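Local coordinates for extracellular ligand-binding receptor (Rhodopseudomonas palustris, PDB 3SG0), which probably captures aromatic acids such as benzoylformate outside the cytoplasm for uptake, as a solute-binding protein of the leucine-binding family, at residues V92-S97 / D313-V318; L229-L234 / E252-L257; P323-A328 / R337-D342. All coordinates share one frame; numbering follows the deposited sequence.

Contact 1. Residues V92-S97 / D313-V318; sequences VLIGSS and DSMTLV
M315 and V318 carry the helix side of this contact, resting on I94 and V92 of strand 92-94. S314 is the first residue of 313-318 to face the strand. S314 CA lies 7.8 Å from I94 CA and its CB points toward the strand, but its hydroxyl turns back to bond H310 O. M315, modelled as selenomethionine, makes the closest touch. M315 SE lies 3.8 Å from I94 CD1, and M315 CG lies 4.1 Å from I94 CD1. The I94 chain meets the M315 chain nearly perpendicularly. Bends at chi2 (-57°) and chi3 (-54°) fold the M315 chain so that SE reaches the end of I94. One turn on, V318 points at V92. The two valines lie alongside each other, head to tail, and both methyls of each take part. V92 CG1 meets V318 CG2 at 4.1 Å, and V92 CG2 meets V318 CG1. No hydrogen bond crosses the contact, and all four touching residues are buried. I30, on the neighbouring strand 28-34, also touches V92, I94 and M315. Further along 92-97 a cis peptide precedes S96, and S97 touches the bound benzoylformate. A helix laid over a mostly parallel sheet, with the ligand at the strand's C-terminal end, is typical of a lobe of the type I periplasmic binding protein fold.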
ATOM      1  N   VAL A  92     -14.234 -11.761   7.290  1.00  8.90           N
ATOM      2  CA  VAL A  92     -13.560 -10.667   6.609  1.00  8.58           C
ATOM      3  C   VAL A  92     -12.459 -11.262   5.743  1.00  7.90           C
ATOM      4  O   VAL A  92     -11.791 -12.211   6.164  1.00  9.05           O
ATOM      5  CB  VAL A  92     -12.908  -9.688   7.613  1.00  9.12           C
ATOM      6  CG1 VAL A  92     -12.183  -8.562   6.888  1.00 10.02           C
ATOM      7  CG2 VAL A  92     -13.950  -9.124   8.574  1.00 11.01           C
ATOM      8  N   LEU A  93     -12.269 -10.708   4.548  1.00  8.01           N
ATOM      9  CA  LEU A  93     -11.155 -11.069   3.675  1.00  8.08           C
ATOM     10  C   LEU A  93     -10.201  -9.899   3.636  1.00  7.97           C
ATOM     11  O   LEU A  93     -10.638  -8.755   3.603  1.00  8.42           O
ATOM     12  CB  LEU A  93     -11.673 -11.344   2.270  1.00 10.16           C
ATOM     13  CG  LEU A  93     -10.678 -11.811   1.211  1.00 12.71           C
ATOM     14  CD1 LEU A  93      -9.905 -13.062   1.646  1.00 13.90           C
ATOM     15  CD2 LEU A  93     -11.394 -12.057  -0.111  1.00 13.55           C
ATOM     16  N   ILE A  94      -8.905 -10.184   3.646  1.00  8.00           N
ATOM     17  CA  ILE A  94      -7.875  -9.161   3.570  1.00  7.87           C
ATOM     18  C   ILE A  94      -6.923  -9.512   2.433  1.00  8.17           C
ATOM     19  O   ILE A  94      -6.482 -10.662   2.324  1.00  9.25           O
ATOM     20  CB  ILE A  94      -7.108  -9.050   4.904  1.00  7.81           C
ATOM     21  CG1 ILE A  94      -8.090  -8.766   6.056  1.00  8.98           C
ATOM     22  CG2 ILE A  94      -6.011  -8.008   4.799  1.00  8.36           C
ATOM     23  CD1 ILE A  94      -7.427  -8.577   7.411  1.00  9.77           C
ATOM     24  N   GLY A  95      -6.629  -8.547   1.572  1.00  8.08           N
ATOM     25  CA  GLY A  95      -5.650  -8.738   0.511  1.00  8.36           C
ATOM     26  C   GLY A  95      -6.046  -8.063  -0.789  1.00  7.26           C
ATOM     27  O   GLY A  95      -7.057  -7.353  -0.858  1.00  8.07           O
ATOM     28  N   SER A  96      -5.235  -8.215  -1.833  1.00  7.61           N
ATOM     29  CA  SER A  96      -3.893  -8.757  -1.747  1.00  7.34           C
ATOM     30  C   SER A  96      -2.922  -7.602  -1.471  1.00  7.55           C
ATOM     31  O   SER A  96      -3.315  -6.543  -0.965  1.00  8.13           O
ATOM     32  CB  SER A  96      -3.571  -9.485  -3.055  1.00  8.45           C
ATOM     33  OG  SER A  96      -2.263 -10.040  -3.055  1.00  9.13           O
ATOM     34  N   SER A  97      -1.653  -7.823  -1.805  1.00  7.60           N
ATOM     35  CA  SER A  97      -0.586  -6.858  -1.573  1.00  7.80           C
ATOM     36  C   SER A  97      -0.419  -5.861  -2.705  1.00  7.38           C
ATOM     37  O   SER A  97       0.136  -4.779  -2.498  1.00  7.74           O
ATOM     38  CB  SER A  97       0.743  -7.595  -1.439  1.00  7.72           C
ATOM     39  OG  SER A  97       0.687  -8.655  -0.500  1.00  7.84           O
ATOM     40  N   ASP A 313      -2.874  -2.222  10.235  1.00  7.94           N
ATOM     41  CA  ASP A 313      -3.859  -1.143  10.228  1.00  7.57           C
ATOM     42  C   ASP A 313      -5.224  -1.660   9.746  1.00  7.27           C
ATOM     43  O   ASP A 313      -6.265  -1.204  10.218  1.00  8.09           O
ATOM     44  CB  ASP A 313      -3.425   0.009   9.310  1.00  8.00           C
ATOM     45  CG  ASP A 313      -2.389   0.957   9.926  1.00  8.48           C
ATOM     46  OD1 ASP A 313      -2.082   0.884  11.146  1.00  8.86           O
ATOM     47  OD2 ASP A 313      -1.901   1.812   9.137  1.00  9.07           O
ATOM     48  N   SER A 314      -5.232  -2.577   8.778  1.00  6.99           N
ATOM     49  CA  SER A 314      -6.501  -3.166   8.349  1.00  7.76           C
ATOM     50  C   SER A 314      -7.189  -3.837   9.531  1.00  7.66           C
ATOM     51  O   SER A 314      -8.404  -3.709   9.717  1.00  8.16           O
ATOM     52  CB  SER A 314      -6.289  -4.193   7.234  1.00  8.34           C
ATOM     53  OG  SER A 314      -5.819  -3.590   6.041  1.00  7.96           O
HETATM   54  N   MSE A 315      -6.414  -4.583  10.313  1.00  7.90           N
HETATM   55  CA  MSE A 315      -6.967  -5.235  11.495  1.00  7.64           C
HETATM   56  C   MSE A 315      -7.359  -4.258  12.589  1.00  7.89           C
HETATM   57  O   MSE A 315      -8.251  -4.563  13.375  1.00  9.14           O
HETATM   58  CB  MSE A 315      -6.029  -6.321  12.020  1.00  9.64           C
HETATM   59  CG  MSE A 315      -6.163  -7.617  11.231  1.00 10.92           C
HETATM   60 SE   MSE A 315      -7.996  -8.376  11.180  0.65 11.53          SE
HETATM   61  CE  MSE A 315      -8.377  -8.477  13.076  1.00 15.30           C
ATOM     62  N   THR A 316      -6.732  -3.086  12.655  1.00  8.46           N
ATOM     63  CA  THR A 316      -7.197  -2.070  13.603  1.00  9.25           C
ATOM     64  C   THR A 316      -8.645  -1.702  13.288  1.00  9.17           C
ATOM     65  O   THR A 316      -9.501  -1.649  14.179  1.00  8.85           O
ATOM     66  CB  THR A 316      -6.311  -0.822  13.566  1.00  9.34           C
ATOM     67  OG1 THR A 316      -4.987  -1.189  13.977  1.00 10.82           O
ATOM     68  CG2 THR A 316      -6.860   0.267  14.486  1.00 11.18           C
ATOM     69  N   LEU A 317      -8.932  -1.463  12.012  1.00  8.57           N
ATOM     70  CA  LEU A 317     -10.296  -1.140  11.615  1.00  8.30           C
ATOM     71  C   LEU A 317     -11.258  -2.285  11.911  1.00  8.47           C
ATOM     72  O   LEU A 317     -12.365  -2.065  12.410  1.00  8.80           O
ATOM     73  CB  LEU A 317     -10.363  -0.793  10.129  1.00  8.85           C
ATOM     74  CG  LEU A 317      -9.721   0.533   9.729  1.00  8.37           C
ATOM     75  CD1 LEU A 317      -9.657   0.649   8.221  1.00 10.82           C
ATOM     76  CD2 LEU A 317     -10.487   1.707  10.310  1.00 12.37           C
ATOM     77  N   VAL A 318     -10.862  -3.505  11.583  1.00  7.81           N
ATOM     78  CA  VAL A 318     -11.730  -4.652  11.811  1.00  8.40           C
ATOM     79  C   VAL A 318     -11.979  -4.848  13.306  1.00  8.75           C
ATOM     80  O   VAL A 318     -13.120  -5.037  13.743  1.00  9.42           O
ATOM     81  CB  VAL A 318     -11.131  -5.919  11.184  1.00  8.30           C
ATOM     82  CG1 VAL A 318     -11.923  -7.143  11.575  1.00 10.61           C
ATOM     83  CG2 VAL A 318     -11.096  -5.780   9.670  1.00 10.04           C
TER

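Contact 2. Residues L229-L234 / E252-L257; sequences LPQKAL and EEFIKL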
ATOM      1  N   LEU A 229      15.902  -1.599  -9.935  1.00 10.19           N
ATOM      2  CA  LEU A 229      16.455  -1.744 -11.279  1.00 10.38           C
ATOM      3  C   LEU A 229      16.483  -0.449 -12.105  1.00 10.06           C
ATOM      4  O   LEU A 229      17.537  -0.052 -12.593  1.00 10.73           O
ATOM      5  CB  LEU A 229      15.718  -2.856 -12.026  1.00 12.09           C
ATOM      6  CG  LEU A 229      16.059  -3.050 -13.501  1.00 14.09           C
ATOM      7  CD1 LEU A 229      17.530  -3.389 -13.673  1.00 20.49           C
ATOM      8  CD2 LEU A 229      15.180  -4.129 -14.113  1.00 14.22           C
ATOM      9  N   PRO A 230      15.336   0.219 -12.281  1.00 10.01           N
ATOM     10  CA  PRO A 230      15.404   1.442 -13.096  1.00 11.36           C
ATOM     11  C   PRO A 230      16.280   2.538 -12.491  1.00 10.21           C
ATOM     12  O   PRO A 230      16.908   3.286 -13.236  1.00 11.59           O
ATOM     13  CB  PRO A 230      13.940   1.901 -13.187  1.00 11.76           C
ATOM     14  CG  PRO A 230      13.238   1.178 -12.060  1.00 11.85           C
ATOM     15  CD  PRO A 230      13.952  -0.128 -11.911  1.00 10.37           C
ATOM     16  N   GLN A 231      16.321   2.641 -11.164  1.00 10.56           N
ATOM     17  CA  GLN A 231      17.137   3.673 -10.540  1.00 11.25           C
ATOM     18  C   GLN A 231      18.630   3.379 -10.724  1.00 11.11           C
ATOM     19  O   GLN A 231      19.400   4.266 -11.090  1.00 12.05           O
ATOM     20  CB  GLN A 231      16.769   3.849  -9.061  1.00 11.21           C
ATOM     21  CG  GLN A 231      17.581   4.941  -8.385  1.00 12.03           C
ATOM     22  CD  GLN A 231      16.794   5.748  -7.376  1.00 11.29           C
ATOM     23  OE1 GLN A 231      15.647   5.437  -7.050  1.00 12.26           O
ATOM     24  NE2 GLN A 231      17.413   6.813  -6.886  1.00 12.39           N
ATOM     25  N   LYS A 232      19.033   2.138 -10.484  1.00 11.36           N
ATOM     26  CA  LYS A 232      20.415   1.741 -10.738  1.00 13.13           C
ATOM     27  C   LYS A 232      20.787   1.902 -12.208  1.00 12.29           C
ATOM     28  O   LYS A 232      21.893   2.338 -12.527  1.00 13.92           O
ATOM     29  CB  LYS A 232      20.668   0.301 -10.289  1.00 14.03           C
ATOM     30  CG  LYS A 232      20.764   0.127  -8.786  1.00 17.73           C
ATOM     31  CD  LYS A 232      21.206  -1.285  -8.414  1.00 23.12           C
ATOM     32  CE  LYS A 232      22.715  -1.392  -8.297  1.00 35.12           C
ATOM     33  NZ  LYS A 232      23.223  -0.671  -7.094  1.00 35.00           N
ATOM     34  N   ALA A 233      19.881   1.543 -13.107  1.00 12.00           N
ATOM     35  CA  ALA A 233      20.175   1.644 -14.533  1.00 12.86           C
ATOM     36  C   ALA A 233      20.386   3.095 -14.948  1.00 13.04           C
ATOM     37  O   ALA A 233      21.304   3.404 -15.710  1.00 14.42           O
ATOM     38  CB  ALA A 233      19.067   0.997 -15.353  1.00 13.24           C
ATOM     39  N   LEU A 234      19.554   3.994 -14.436  1.00 12.70           N
ATOM     40  CA  LEU A 234      19.732   5.412 -14.713  1.00 12.91           C
ATOM     41  C   LEU A 234      21.093   5.896 -14.219  1.00 13.25           C
ATOM     42  O   LEU A 234      21.821   6.580 -14.948  1.00 14.92           O
ATOM     43  CB  LEU A 234      18.610   6.224 -14.068  1.00 13.53           C
ATOM     44  CG  LEU A 234      17.276   6.196 -14.817  1.00 13.26           C
ATOM     45  CD1 LEU A 234      16.129   6.545 -13.894  1.00 14.81           C
ATOM     46  CD2 LEU A 234      17.322   7.143 -16.013  1.00 15.15           C
ATOM     47  N   GLU A 252      13.044  -1.027   3.979  1.00  9.94           N
ATOM     48  CA  GLU A 252      14.492  -1.056   4.127  1.00 11.27           C
ATOM     49  C   GLU A 252      15.165  -2.031   3.146  1.00 11.78           C
ATOM     50  O   GLU A 252      16.352  -1.895   2.860  1.00 12.33           O
ATOM     51  CB  GLU A 252      14.886  -1.334   5.579  1.00 12.30           C
ATOM     52  CG  GLU A 252      14.725  -0.125   6.502  1.00 13.20           C
ATOM     53  CD  GLU A 252      13.277   0.268   6.778  1.00 11.39           C
ATOM     54  OE1 GLU A 252      12.380  -0.603   6.709  1.00 11.43           O
ATOM     55  OE2 GLU A 252      13.045   1.461   7.071  1.00 12.80           O
ATOM     56  N   GLU A 253      14.419  -2.992   2.606  1.00 11.47           N
ATOM     57  CA  GLU A 253      14.988  -3.887   1.590  1.00 11.36           C
ATOM     58  C   GLU A 253      15.393  -3.125   0.335  1.00 12.28           C
ATOM     59  O   GLU A 253      16.359  -3.486  -0.340  1.00 13.49           O
ATOM     60  CB  GLU A 253      13.999  -4.987   1.202  1.00 13.36           C
ATOM     61  CG  GLU A 253      13.644  -5.929   2.327  1.00 15.57           C
ATOM     62  CD  GLU A 253      12.748  -7.066   1.875  1.00 15.79           C
ATOM     63  OE1 GLU A 253      12.994  -7.611   0.780  1.00 19.25           O
ATOM     64  OE2 GLU A 253      11.801  -7.407   2.609  1.00 17.05           O
ATOM     65  N   PHE A 254      14.642  -2.083   0.006  1.00 10.52           N
ATOM     66  CA  PHE A 254      14.944  -1.237  -1.142  1.00 10.67           C
ATOM     67  C   PHE A 254      16.228  -0.450  -0.894  1.00 11.38           C
ATOM     68  O   PHE A 254      17.073  -0.315  -1.783  1.00 11.88           O
ATOM     69  CB  PHE A 254      13.760  -0.300  -1.414  1.00 10.89           C
ATOM     70  CG  PHE A 254      14.019   0.736  -2.476  1.00  9.97           C
ATOM     71  CD1 PHE A 254      13.775   0.471  -3.814  1.00 10.50           C
ATOM     72  CD2 PHE A 254      14.483   1.992  -2.127  1.00 10.97           C
ATOM     73  CE1 PHE A 254      14.002   1.432  -4.773  1.00 11.50           C
ATOM     74  CE2 PHE A 254      14.706   2.958  -3.085  1.00 11.23           C
ATOM     75  CZ  PHE A 254      14.464   2.675  -4.416  1.00 11.08           C
ATOM     76  N   ILE A 255      16.386   0.064   0.319  1.00 11.48           N
ATOM     77  CA  ILE A 255      17.595   0.799   0.679  1.00 12.80           C
ATOM     78  C   ILE A 255      18.807  -0.115   0.605  1.00 13.58           C
ATOM     79  O   ILE A 255      19.847   0.257   0.049  1.00 14.69           O
ATOM     80  CB  ILE A 255      17.494   1.422   2.091  1.00 12.30           C
ATOM     81  CG1 ILE A 255      16.400   2.497   2.117  1.00 13.85           C
ATOM     82  CG2 ILE A 255      18.845   1.999   2.536  1.00 15.29           C
ATOM     83  CD1 ILE A 255      16.183   3.132   3.481  1.00 14.21           C
ATOM     84  N   LYS A 256      18.680  -1.318   1.147  1.00 12.77           N
ATOM     85  CA  LYS A 256      19.799  -2.255   1.191  0.54 15.41           C
ATOM     86  C   LYS A 256      20.229  -2.685  -0.211  1.00 14.41           C
ATOM     87  O   LYS A 256      21.420  -2.689  -0.536  1.00 15.34           O
ATOM     88  CB  LYS A 256      19.426  -3.476   2.029  0.54 15.11           C
ATOM     89  CG  LYS A 256      20.532  -4.512   2.169  0.54 17.94           C
ATOM     90  CD  LYS A 256      20.070  -5.665   3.047  0.54 27.87           C
ATOM     91  CE  LYS A 256      21.059  -6.817   3.036  0.54 34.22           C
ATOM     92  NZ  LYS A 256      20.516  -8.005   3.753  0.54 37.11           N
ATOM     93  N   LEU A 257      19.260  -3.047  -1.039  1.00 13.28           N
ATOM     94  CA  LEU A 257      19.555  -3.499  -2.393  1.00 13.61           C
ATOM     95  C   LEU A 257      20.046  -2.347  -3.263  1.00 12.95           C
ATOM     96  O   LEU A 257      20.953  -2.513  -4.083  1.00 13.61           O
ATOM     97  CB  LEU A 257      18.314  -4.143  -3.013  1.00 14.25           C
ATOM     98  CG  LEU A 257      18.510  -4.813  -4.373  1.00 14.78           C
ATOM     99  CD1 LEU A 257      19.452  -6.010  -4.249  1.00 17.69           C
ATOM    100  CD2 LEU A 257      17.169  -5.239  -4.955  1.00 17.32           C
TER
HETATM  101  O   HOH W   1      23.937  -1.407  -4.360  1.00 35.90           O
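Q231 meets F254 at the rim of its ring. Q231 OE1 lies 4.0 Å from F254 CZ, near the ring plane, so the oxygen faces the ring edge and not a face. The glutamine comes in roughly square to the phenylalanine, with amide and ring planes 63° apart. F254 reaches this place because its CG is anti to the backbone N (chi1 173°), which carries the ring end nearer to the other helix. The Q231 amide has its own polar partners. OE1 accepts a hydrogen bond from Q245 NE2, and NE2 gives a weak one to D261 O. These bonds should limit rotation of the amide and keep its oxygen at the ring edge. K232 bridges the helices through water. K232 NZ lies 4.2 Å from L257 O, too far for a direct bond. A water accepts from K232 NZ at 2.9 Å and donates to L257 O at 3.2 Å. The stronger partner of the ammonium is D261, whose OD2 forms a salt bridge with it. A227, V249 and V262 also touch the F254 ring. Helix 228-236 also packs on strand 217-221, where P230, Q231 and L234 touch I220. That helix links strand 217-221 to its parallel neighbour 242-244. Helix 252-258 comes next in the chain, and its I255 touches F382 of strand 381-384.

Contact 3. Residues P323-A328 / R337-D342; sequences PAALKA and RAAIRD
No flat group lies between A325 and A339, whose methyls meet directly; the R341 guanidinium and D342 carboxylate pair with each other along helix 334-344. R341 NH2 bonds D342 OD1 at 2.9 Å, part of a salt bridge. The oxygen uses its anti lone pair and sits 17° out of the guanidinium plane. NH1 of the same guanidinium pairs with E345 and also bonds K134 O. The contact itself is small and apolar. A325 CB lies 3.7 Å from A339 CB, and the CA atoms of these two alanines are only 4.9 Å apart. With CG1 anti to its carbonyl carbon (chi1 -66°), I340 lays that branch against A325, I340 CG1 to A325 CB being 3.8 Å. A328 CB touches A339 CB at 4.1 Å, nearer the surface. Small side chains let the helix segments come within 8.4 Å, axis to axis. Their N-to-C directions differ by 141°, so they run roughly antiparallel. F336, one turn before I340, touches both A325 and L326 and extends the same packing. Helix 334-344 follows helix 306-328 after a short loop as a helical hairpin. It is also joined to strand 136-138, where R341 O is hydrogen-bonded to Y137 OH.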
ATOM      1  N   PRO A 323     -16.843  -5.320  18.048  1.00 11.44           N
ATOM      2  CA  PRO A 323     -17.759  -5.314  19.195  1.00 12.41           C
ATOM      3  C   PRO A 323     -19.175  -4.869  18.811  1.00 11.42           C
ATOM      4  O   PRO A 323     -20.152  -5.476  19.255  1.00 12.34           O
ATOM      5  CB  PRO A 323     -17.081  -4.344  20.164  1.00 14.51           C
ATOM      6  CG  PRO A 323     -15.609  -4.541  19.874  1.00 15.68           C
ATOM      7  CD  PRO A 323     -15.556  -4.676  18.368  1.00 12.35           C
ATOM      8  N   ALA A 324     -19.303  -3.831  17.996  1.00 11.71           N
ATOM      9  CA  ALA A 324     -20.628  -3.424  17.545  1.00 11.94           C
ATOM     10  C   ALA A 324     -21.289  -4.510  16.704  1.00 11.25           C
ATOM     11  O   ALA A 324     -22.487  -4.777  16.844  1.00 11.98           O
ATOM     12  CB  ALA A 324     -20.565  -2.109  16.774  1.00 14.69           C
ATOM     13  N   ALA A 325     -20.517  -5.163  15.842  1.00 11.12           N
ATOM     14  CA  ALA A 325     -21.074  -6.207  14.998  1.00 10.26           C
ATOM     15  C   ALA A 325     -21.597  -7.394  15.818  1.00 11.16           C
ATOM     16  O   ALA A 325     -22.593  -8.021  15.456  1.00 11.52           O
ATOM     17  CB  ALA A 325     -20.040  -6.658  13.969  1.00 10.90           C
ATOM     18  N   LEU A 326     -20.913  -7.699  16.919  1.00 10.14           N
ATOM     19  CA  LEU A 326     -21.318  -8.791  17.799  1.00 10.82           C
ATOM     20  C   LEU A 326     -22.649  -8.513  18.483  1.00 10.56           C
ATOM     21  O   LEU A 326     -23.298  -9.438  18.960  1.00 12.14           O
ATOM     22  CB  LEU A 326     -20.243  -9.074  18.852  1.00 11.32           C
ATOM     23  CG  LEU A 326     -18.983  -9.750  18.320  1.00 11.65           C
ATOM     24  CD1 LEU A 326     -17.875  -9.684  19.355  1.00 13.46           C
ATOM     25  CD2 LEU A 326     -19.257 -11.193  17.895  1.00 13.57           C
ATOM     26  N   LYS A 327     -23.052  -7.249  18.561  1.00 10.66           N
ATOM     27  CA  LYS A 327     -24.352  -6.916  19.147  1.00 11.64           C
ATOM     28  C   LYS A 327     -25.474  -7.221  18.170  1.00 12.08           C
ATOM     29  O   LYS A 327     -26.634  -7.349  18.570  1.00 14.33           O
ATOM     30  CB  LYS A 327     -24.415  -5.445  19.535  1.00 11.51           C
ATOM     31  CG  LYS A 327     -23.332  -5.020  20.495  1.00 12.40           C
ATOM     32  CD  LYS A 327     -23.558  -3.600  20.990  1.00 14.66           C
ATOM     33  CE  LYS A 327     -22.386  -3.122  21.831  1.00 19.47           C
ATOM     34  NZ  LYS A 327     -22.521  -1.684  22.177  1.00 19.41           N
ATOM     35  N   ALA A 328     -25.119  -7.334  16.893  1.00 12.26           N
ATOM     36  CA  ALA A 328     -26.100  -7.509  15.827  1.00 12.01           C
ATOM     37  C   ALA A 328     -26.321  -8.960  15.426  1.00 12.07           C
ATOM     38  O   ALA A 328     -27.430  -9.343  15.055  1.00 13.89           O
ATOM     39  CB  ALA A 328     -25.710  -6.686  14.605  1.00 14.51           C
ATOM     40  N   ARG A 337     -21.152 -10.200   8.941  1.00  9.58           N
ATOM     41  CA  ARG A 337     -20.307  -9.593   7.919  1.00  9.83           C
ATOM     42  C   ARG A 337     -20.851  -8.232   7.485  1.00  9.84           C
ATOM     43  O   ARG A 337     -20.092  -7.290   7.286  1.00  9.43           O
ATOM     44  CB  ARG A 337     -20.173 -10.515   6.716  1.00 10.03           C
ATOM     45  CG  ARG A 337     -19.576 -11.865   7.068  1.00 10.33           C
ATOM     46  CD  ARG A 337     -19.099 -12.630   5.858  1.00 11.08           C
ATOM     47  NE  ARG A 337     -20.120 -12.803   4.835  1.00 11.67           N
ATOM     48  CZ  ARG A 337     -20.936 -13.847   4.750  1.00 11.85           C
ATOM     49  NH1 ARG A 337     -20.897 -14.819   5.660  1.00 13.04           N
ATOM     50  NH2 ARG A 337     -21.818 -13.905   3.758  1.00 14.56           N
ATOM     51  N   ALA A 338     -22.167  -8.140   7.328  1.00  9.89           N
ATOM     52  CA  ALA A 338     -22.793  -6.889   6.915  1.00  9.79           C
ATOM     53  C   ALA A 338     -22.629  -5.832   7.999  1.00  9.56           C
ATOM     54  O   ALA A 338     -22.448  -4.655   7.706  1.00  9.77           O
ATOM     55  CB  ALA A 338     -24.269  -7.101   6.579  1.00 11.39           C
ATOM     56  N   ALA A 339     -22.709  -6.249   9.263  1.00  9.48           N
ATOM     57  CA  ALA A 339     -22.533  -5.316  10.367  1.00  9.97           C
ATOM     58  C   ALA A 339     -21.103  -4.785  10.395  1.00  8.96           C
ATOM     59  O   ALA A 339     -20.878  -3.608  10.645  1.00  9.60           O
ATOM     60  CB  ALA A 339     -22.901  -5.968  11.694  1.00 10.43           C
ATOM     61  N   ILE A 340     -20.124  -5.649  10.141  1.00  9.06           N
ATOM     62  CA  ILE A 340     -18.751  -5.163  10.032  1.00  9.30           C
ATOM     63  C   ILE A 340     -18.627  -4.129   8.912  1.00  8.45           C
ATOM     64  O   ILE A 340     -18.028  -3.071   9.098  1.00  8.74           O
ATOM     65  CB  ILE A 340     -17.748  -6.306   9.820  1.00  8.28           C
ATOM     66  CG1 ILE A 340     -17.710  -7.203  11.063  1.00 10.12           C
ATOM     67  CG2 ILE A 340     -16.358  -5.745   9.525  1.00  9.74           C
ATOM     68  CD1 ILE A 340     -16.838  -8.420  10.907  1.00 11.91           C
ATOM     69  N   ARG A 341     -19.186  -4.449   7.748  1.00  8.10           N
ATOM     70  CA  ARG A 341     -19.140  -3.521   6.622  1.00  8.31           C
ATOM     71  C   ARG A 341     -19.760  -2.173   7.003  1.00  8.88           C
ATOM     72  O   ARG A 341     -19.206  -1.114   6.692  1.00  9.06           O
ATOM     73  CB  ARG A 341     -19.860  -4.116   5.405  1.00  8.86           C
ATOM     74  CG  ARG A 341     -19.561  -3.393   4.078  1.00  8.73           C
ATOM     75  CD  ARG A 341     -20.805  -3.190   3.202  1.00  9.62           C
ATOM     76  NE  ARG A 341     -21.732  -2.271   3.850  1.00  9.70           N
ATOM     77  CZ  ARG A 341     -21.621  -0.946   3.829  1.00  8.80           C
ATOM     78  NH1 ARG A 341     -20.661  -0.362   3.122  1.00  9.00           N
ATOM     79  NH2 ARG A 341     -22.490  -0.192   4.495  1.00 10.95           N
ATOM     80  N   ASP A 342     -20.920  -2.214   7.655  1.00  8.84           N
ATOM     81  CA  ASP A 342     -21.609  -0.996   8.087  1.00  9.78           C
ATOM     82  C   ASP A 342     -20.778  -0.197   9.082  1.00 10.02           C
ATOM     83  O   ASP A 342     -20.746   1.034   9.043  1.00 11.38           O
ATOM     84  CB  ASP A 342     -22.953  -1.330   8.759  1.00 11.29           C
ATOM     85  CG  ASP A 342     -24.015  -1.834   7.790  1.00 13.97           C
ATOM     86  OD1 ASP A 342     -23.917  -1.595   6.573  1.00 14.15           O
ATOM     87  OD2 ASP A 342     -24.991  -2.456   8.265  1.00 16.39           O
TER

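Contacts 1 and 3 share helix 306-328 and lie on the same side of the chain's centre, about 15 Å apart between centres. They touch where V92 CG2 meets I340 CD1 at 3.8 Å. The helix thus packs on the sheet of strand 92-94 first and on helix 334-344 near its end. Contact 2 belongs to the other lobe, built on the sheet of strands 161-167, 189-196, 217-221 and 242-244. Its centre is about 29 Å from that of contact 1 and about 44 Å from that of contact 3. Along the chain it is nested inside the loop closed by contact 1. Contact 3 follows both. This two-lobe layout is consistent with ligand capture between the lobes.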